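Local coordinates for protein CPn_0803/CP_1068/CPj0803/CpB0832 (Chlamydophila pneumoniae, PDB 3Q9D) that is of unknown function but is a coiled-coil chlamydial protein that may be linked to the needle tip of the type III secretion system, at residues L58-R72 / E119-H131. Sequence-based numbering, arbitrary orientation.
Sequences LKRIFATPIGYTTFR and EFMMPIRVAKDIH
Phe71 drops as a knob into a hole formed by Ile124, Ala127, Lys128 and His131 on helix 107-133. Its CG stands anti to the backbone N (chi1 -176°), which lays one ring face against the aliphatic chain of Lys128; Lys128 CG makes a CH-pi contact 4.2 Å from the Phe71 centroid. Beside it, small Ala127 lets its CA approach Phe71 CA to 5.0 Å. Here a water bridges three backbone groups, donating to Gly67 O and Ala127 O and accepting from Phe71 N. The type I turn Gly67-Thr70 is held by a nearly straight bond from Gly67 N to Thr70 OG1 (2.8 Å, 177°). Ile66 packs tightly through its CG2 branch, 3.5 Å from Ile130 CD1, while its CD1 reaches Pro123 O. Ile130 CG2 points almost squarely at the Tyr68 ring face. Arg72 lays one guanidinium face over His131 NE2, 3.4 Å from Arg72 CZ, and its NH1 makes a salt bridge to Asp143 of a neighbouring subunit. Phe120 takes Leu58 CB on one face and Glu119 CG on the opposite one; Phe62 meets it obliquely and receives Pro123 CB over a ring face. At the far end, Lys59 NZ forms a salt bridge with Glu119 OE2 (2.7 Å), approaching on its syn lone pair; a water links NZ to OE1, and NZ also bonds Ala118 O of a neighbouring subunit. The contact packs the connection between helices 48-61 and 70-82 along helix 107-133; Phe74 and helix 86-98 extend the core around Leu58 and Ile124, and Tyr68 OH bonds Asp161 between strands 150-159 and 164-170.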
loop_
_atom_site.group_PDB
_atom_site.type_symbol
_atom_site.label_atom_id
_atom_site.label_comp_id
_atom_site.label_asym_id
_atom_site.label_seq_id
_atom_site.Cartn_x
_atom_site.Cartn_y
_atom_site.Cartn_z
ATOM N N LEU A 58 14.760 -8.965 20.916
ATOM C CA LEU A 58 13.498 -8.253 21.014
ATOM C C LEU A 58 13.635 -6.855 20.408
ATOM O O LEU A 58 12.747 -6.404 19.684
ATOM C CB LEU A 58 13.019 -8.177 22.458
ATOM C CG LEU A 58 12.636 -9.515 23.101
ATOM C CD1 LEU A 58 12.424 -9.354 24.600
ATOM C CD2 LEU A 58 11.408 -10.141 22.457
ATOM N N LYS A 59 14.723 -6.156 20.720
ATOM C CA LYS A 59 14.941 -4.864 20.077
ATOM C C LYS A 59 14.873 -5.004 18.561
ATOM O O LYS A 59 14.322 -4.149 17.886
ATOM C CB LYS A 59 16.292 -4.263 20.467
ATOM C CG LYS A 59 16.287 -3.630 21.883
ATOM C CD LYS A 59 17.683 -3.085 22.222
ATOM C CE LYS A 59 17.658 -2.325 23.568
ATOM N NZ LYS A 59 16.766 -1.101 23.485
ATOM N N ARG A 60 15.460 -6.067 18.024
ATOM C CA ARG A 60 15.452 -6.292 16.578
ATOM C C ARG A 60 14.037 -6.462 16.036
ATOM O O ARG A 60 13.635 -5.807 15.069
ATOM C CB ARG A 60 16.290 -7.529 16.229
ATOM C CG ARG A 60 16.439 -7.780 14.727
ATOM C CD ARG A 60 17.559 -8.794 14.425
ATOM N NE ARG A 60 18.726 -8.605 15.288
ATOM C CZ ARG A 60 19.046 -9.423 16.285
ATOM N NH1 ARG A 60 20.109 -9.187 17.031
ATOM N NH2 ARG A 60 18.296 -10.483 16.526
ATOM N N ILE A 61 13.262 -7.354 16.647
ATOM C CA ILE A 61 11.952 -7.612 16.066
ATOM C C ILE A 61 11.031 -6.407 16.201
ATOM O O ILE A 61 10.192 -6.195 15.338
ATOM C CB ILE A 61 11.267 -8.886 16.612
ATOM C CG1 ILE A 61 10.844 -8.701 18.068
ATOM C CG2 ILE A 61 12.173 -10.110 16.464
ATOM C CD1 ILE A 61 10.190 -9.948 18.648
ATOM N N PHE A 62 11.194 -5.612 17.259
ATOM C CA PHE A 62 10.342 -4.431 17.422
ATOM C C PHE A 62 10.862 -3.168 16.731
ATOM O O PHE A 62 10.239 -2.113 16.819
ATOM C CB PHE A 62 9.995 -4.203 18.905
ATOM C CG PHE A 62 8.997 -5.229 19.419
ATOM C CD1 PHE A 62 7.668 -5.162 19.019
ATOM C CD2 PHE A 62 9.404 -6.294 20.220
ATOM C CE1 PHE A 62 6.732 -6.112 19.431
ATOM C CE2 PHE A 62 8.476 -7.258 20.651
ATOM C CZ PHE A 62 7.132 -7.163 20.250
ATOM N N ALA A 63 11.981 -3.287 16.018
ATOM C CA ALA A 63 12.533 -2.140 15.290
ATOM C C ALA A 63 11.684 -1.770 14.064
ATOM O O ALA A 63 11.633 -0.608 13.659
ATOM C CB ALA A 63 14.005 -2.393 14.890
ATOM N N THR A 64 11.023 -2.754 13.469
ATOM C CA THR A 64 10.133 -2.517 12.321
ATOM C C THR A 64 8.665 -2.491 12.774
ATOM O O THR A 64 8.365 -2.928 13.893
ATOM C CB THR A 64 10.296 -3.636 11.287
ATOM O OG1 THR A 64 10.216 -4.888 11.971
ATOM C CG2 THR A 64 11.660 -3.541 10.596
ATOM N N PRO A 65 7.741 -2.021 11.904
ATOM C CA PRO A 65 6.327 -1.964 12.296
ATOM C C PRO A 65 5.822 -3.305 12.826
ATOM O O PRO A 65 6.188 -4.346 12.281
ATOM C CB PRO A 65 5.619 -1.615 10.987
ATOM C CG PRO A 65 6.631 -0.803 10.238
ATOM C CD PRO A 65 7.956 -1.471 10.549
ATOM N N ILE A 66 5.036 -3.293 13.898
ATOM C CA ILE A 66 4.372 -4.524 14.331
ATOM C C ILE A 66 3.418 -4.964 13.220
ATOM O O ILE A 66 2.730 -4.142 12.635
ATOM C CB ILE A 66 3.582 -4.325 15.651
ATOM C CG1 ILE A 66 4.554 -3.995 16.784
ATOM C CG2 ILE A 66 2.784 -5.577 16.028
ATOM C CD1 ILE A 66 3.865 -3.705 18.123
ATOM N N GLY A 67 3.383 -6.259 12.935
ATOM C CA GLY A 67 2.442 -6.803 11.970
ATOM C C GLY A 67 1.795 -8.060 12.516
ATOM O O GLY A 67 1.880 -8.375 13.713
ATOM N N TYR A 68 1.167 -8.810 11.626
ATOM C CA TYR A 68 0.369 -9.956 12.016
ATOM C C TYR A 68 1.256 -11.139 12.328
ATOM O O TYR A 68 0.797 -12.108 12.909
ATOM C CB TYR A 68 -0.668 -10.299 10.908
ATOM C CG TYR A 68 -1.762 -9.250 10.839
ATOM C CD1 TYR A 68 -3.007 -9.474 11.423
ATOM C CD2 TYR A 68 -1.526 -8.015 10.257
ATOM C CE1 TYR A 68 -4.001 -8.509 11.391
ATOM C CE2 TYR A 68 -2.524 -7.039 10.206
ATOM C CZ TYR A 68 -3.756 -7.297 10.783
ATOM O OH TYR A 68 -4.743 -6.338 10.769
ATOM N N THR A 69 2.527 -11.075 11.952
ATOM C CA THR A 69 3.409 -12.177 12.294
ATOM C C THR A 69 4.233 -11.925 13.575
ATOM O O THR A 69 4.962 -12.815 14.027
ATOM C CB THR A 69 4.434 -12.480 11.179
ATOM O OG1 THR A 69 5.264 -11.335 10.985
ATOM C CG2 THR A 69 3.745 -12.862 9.857
ATOM N N THR A 70 4.146 -10.719 14.111
ATOM C CA THR A 70 5.079 -10.266 15.143
ATOM C C THR A 70 4.923 -11.027 16.465
ATOM O O THR A 70 5.928 -11.366 17.119
ATOM C CB THR A 70 4.937 -8.763 15.395
ATOM O OG1 THR A 70 5.165 -8.064 14.168
ATOM C CG2 THR A 70 5.946 -8.270 16.491
ATOM N N PHE A 71 3.692 -11.328 16.857
ATOM C CA PHE A 71 3.540 -12.098 18.087
ATOM C C PHE A 71 4.160 -13.483 17.958
ATOM O O PHE A 71 4.869 -13.961 18.847
ATOM C CB PHE A 71 2.079 -12.238 18.519
ATOM C CG PHE A 71 1.949 -12.949 19.830
ATOM C CD1 PHE A 71 2.350 -12.324 20.998
ATOM C CD2 PHE A 71 1.519 -14.258 19.887
ATOM C CE1 PHE A 71 2.258 -12.977 22.225
ATOM C CE2 PHE A 71 1.433 -14.936 21.111
ATOM C CZ PHE A 71 1.813 -14.298 22.276
ATOM N N ARG A 72 3.933 -14.129 16.822
ATOM C CA ARG A 72 4.561 -15.419 16.596
ATOM C C ARG A 72 6.076 -15.319 16.487
ATOM O O ARG A 72 6.794 -16.229 16.894
ATOM C CB ARG A 72 3.942 -16.119 15.375
ATOM C CG ARG A 72 2.725 -16.964 15.806
ATOM C CD ARG A 72 1.927 -17.500 14.644
ATOM N NE ARG A 72 1.294 -16.432 13.875
ATOM C CZ ARG A 72 0.229 -16.602 13.094
ATOM N NH1 ARG A 72 -0.327 -17.800 12.991
ATOM N NH2 ARG A 72 -0.283 -15.570 12.427
ATOM N N GLU A 119 10.196 -2.001 28.486
ATOM C CA GLU A 119 10.391 -1.785 27.056
ATOM C C GLU A 119 9.428 -2.597 26.161
ATOM O O GLU A 119 8.974 -2.126 25.113
ATOM C CB GLU A 119 11.850 -2.055 26.675
ATOM C CG GLU A 119 12.194 -1.660 25.227
ATOM C CD GLU A 119 13.703 -1.621 24.982
ATOM O OE1 GLU A 119 14.469 -1.812 25.955
ATOM O OE2 GLU A 119 14.128 -1.387 23.826
ATOM N N PHE A 120 9.086 -3.807 26.569
ATOM C CA PHE A 120 8.480 -4.739 25.607
ATOM C C PHE A 120 7.101 -5.249 25.919
ATOM O O PHE A 120 6.449 -5.798 25.035
ATOM C CB PHE A 120 9.421 -5.928 25.350
ATOM C CG PHE A 120 10.700 -5.522 24.711
ATOM C CD1 PHE A 120 10.699 -5.035 23.409
ATOM C CD2 PHE A 120 11.886 -5.585 25.403
ATOM C CE1 PHE A 120 11.858 -4.640 22.806
ATOM C CE2 PHE A 120 13.075 -5.174 24.810
ATOM C CZ PHE A 120 13.062 -4.713 23.495
ATOM N N MET A 121 6.642 -5.089 27.154
ATOM C CA MET A 121 5.354 -5.678 27.507
ATOM C C MET A 121 4.197 -5.125 26.669
ATOM O O MET A 121 3.385 -5.882 26.146
ATOM C CB MET A 121 5.030 -5.532 28.996
ATOM C CG MET A 121 3.682 -6.200 29.354
ATOM S SD MET A 121 3.366 -6.167 31.152
ATOM C CE MET A 121 3.437 -4.409 31.526
ATOM N N MET A 122 4.098 -3.809 26.556
ATOM C CA MET A 122 3.012 -3.214 25.788
ATOM C C MET A 122 3.085 -3.533 24.282
ATOM O O MET A 122 2.083 -3.915 23.667
ATOM C CB MET A 122 2.951 -1.707 26.063
ATOM C CG MET A 122 2.483 -1.396 27.482
ATOM S SD MET A 122 0.879 -2.167 27.791
ATOM C CE MET A 122 0.095 -1.952 26.129
ATOM N N PRO A 123 4.280 -3.405 23.684
ATOM C CA PRO A 123 4.401 -3.735 22.261
ATOM C C PRO A 123 4.058 -5.210 22.000
ATOM O O PRO A 123 3.469 -5.536 20.963
ATOM C CB PRO A 123 5.875 -3.464 21.973
ATOM C CG PRO A 123 6.240 -2.367 22.947
ATOM C CD PRO A 123 5.472 -2.699 24.196
ATOM N N ILE A 124 4.435 -6.093 22.926
ATOM C CA ILE A 124 4.050 -7.515 22.818
ATOM C C ILE A 124 2.536 -7.724 22.919
ATOM O O ILE A 124 1.945 -8.503 22.157
ATOM C CB ILE A 124 4.787 -8.401 23.866
ATOM C CG1 ILE A 124 6.288 -8.462 23.526
ATOM C CG2 ILE A 124 4.152 -9.811 23.926
ATOM C CD1 ILE A 124 7.182 -8.901 24.723
ATOM N N ARG A 125 1.909 -7.040 23.870
ATOM C CA ARG A 125 0.449 -7.077 23.991
ATOM C C ARG A 125 -0.252 -6.497 22.761
ATOM O O ARG A 125 -1.294 -7.006 22.338
ATOM C CB ARG A 125 0.010 -6.368 25.273
ATOM C CG ARG A 125 0.643 -7.065 26.488
ATOM C CD ARG A 125 0.383 -6.345 27.822
ATOM N NE ARG A 125 -0.979 -6.532 28.312
ATOM C CZ ARG A 125 -1.464 -7.690 28.755
ATOM N NH1 ARG A 125 -0.705 -8.782 28.751
ATOM N NH2 ARG A 125 -2.718 -7.762 29.191
ATOM N N VAL A 126 0.313 -5.439 22.191
ATOM C CA VAL A 126 -0.213 -4.904 20.937
ATOM C C VAL A 126 -0.017 -5.894 19.792
ATOM O O VAL A 126 -0.938 -6.094 18.999
ATOM C CB VAL A 126 0.374 -3.537 20.605
ATOM C CG1 VAL A 126 -0.013 -3.126 19.163
ATOM C CG2 VAL A 126 -0.137 -2.511 21.624
ATOM N N ALA A 127 1.155 -6.540 19.713
ATOM C CA ALA A 127 1.344 -7.606 18.707
ATOM C C ALA A 127 0.304 -8.710 18.860
ATOM O O ALA A 127 -0.242 -9.212 17.877
ATOM C CB ALA A 127 2.753 -8.203 18.782
ATOM N N LYS A 128 0.045 -9.113 20.099
ATOM C CA LYS A 128 -0.948 -10.158 20.353
ATOM C C LYS A 128 -2.348 -9.664 19.958
ATOM O O LYS A 128 -3.110 -10.395 19.338
ATOM C CB LYS A 128 -0.919 -10.566 21.830
ATOM C CG LYS A 128 -1.714 -11.841 22.145
ATOM C CD LYS A 128 -1.427 -12.279 23.591
ATOM C CE LYS A 128 -2.082 -13.610 23.917
ATOM N NZ LYS A 128 -1.267 -14.428 24.866
ATOM N N ASP A 129 -2.645 -8.401 20.270
ATOM C CA ASP A 129 -3.924 -7.799 19.897
ATOM C C ASP A 129 -4.110 -7.766 18.381
ATOM O O ASP A 129 -5.199 -8.067 17.882
ATOM C CB ASP A 129 -4.058 -6.380 20.469
ATOM C CG ASP A 129 -5.509 -5.980 20.732
ATOM O OD1 ASP A 129 -6.351 -6.863 20.997
ATOM O OD2 ASP A 129 -5.806 -4.775 20.687
ATOM N N ILE A 130 -3.052 -7.409 17.651
ATOM C CA ILE A 130 -3.114 -7.307 16.190
ATOM C C ILE A 130 -3.371 -8.699 15.573
ATOM O O ILE A 130 -4.240 -8.893 14.703
ATOM C CB ILE A 130 -1.811 -6.650 15.648
ATOM C CG1 ILE A 130 -1.781 -5.147 16.032
ATOM C CG2 ILE A 130 -1.682 -6.865 14.148
ATOM C CD1 ILE A 130 -0.491 -4.405 15.646
ATOM N N HIS A 131 -2.616 -9.669 16.063
ATOM C CA HIS A 131 -2.821 -11.073 15.726
ATOM C C HIS A 131 -4.304 -11.474 15.870
ATOM O O HIS A 131 -4.854 -12.208 15.043
ATOM C CB HIS A 131 -1.935 -11.928 16.640
ATOM C CG HIS A 131 -1.865 -13.369 16.257
ATOM N ND1 HIS A 131 -2.910 -14.036 15.652
ATOM C CD2 HIS A 131 -0.873 -14.280 16.395
ATOM C CE1 HIS A 131 -2.565 -15.290 15.438
ATOM N NE2 HIS A 131 -1.332 -15.467 15.885
HETATM O O HOH W 1 16.613 -0.328 26.483
HETATM O O HOH W 2 1.303 -10.252 15.742
#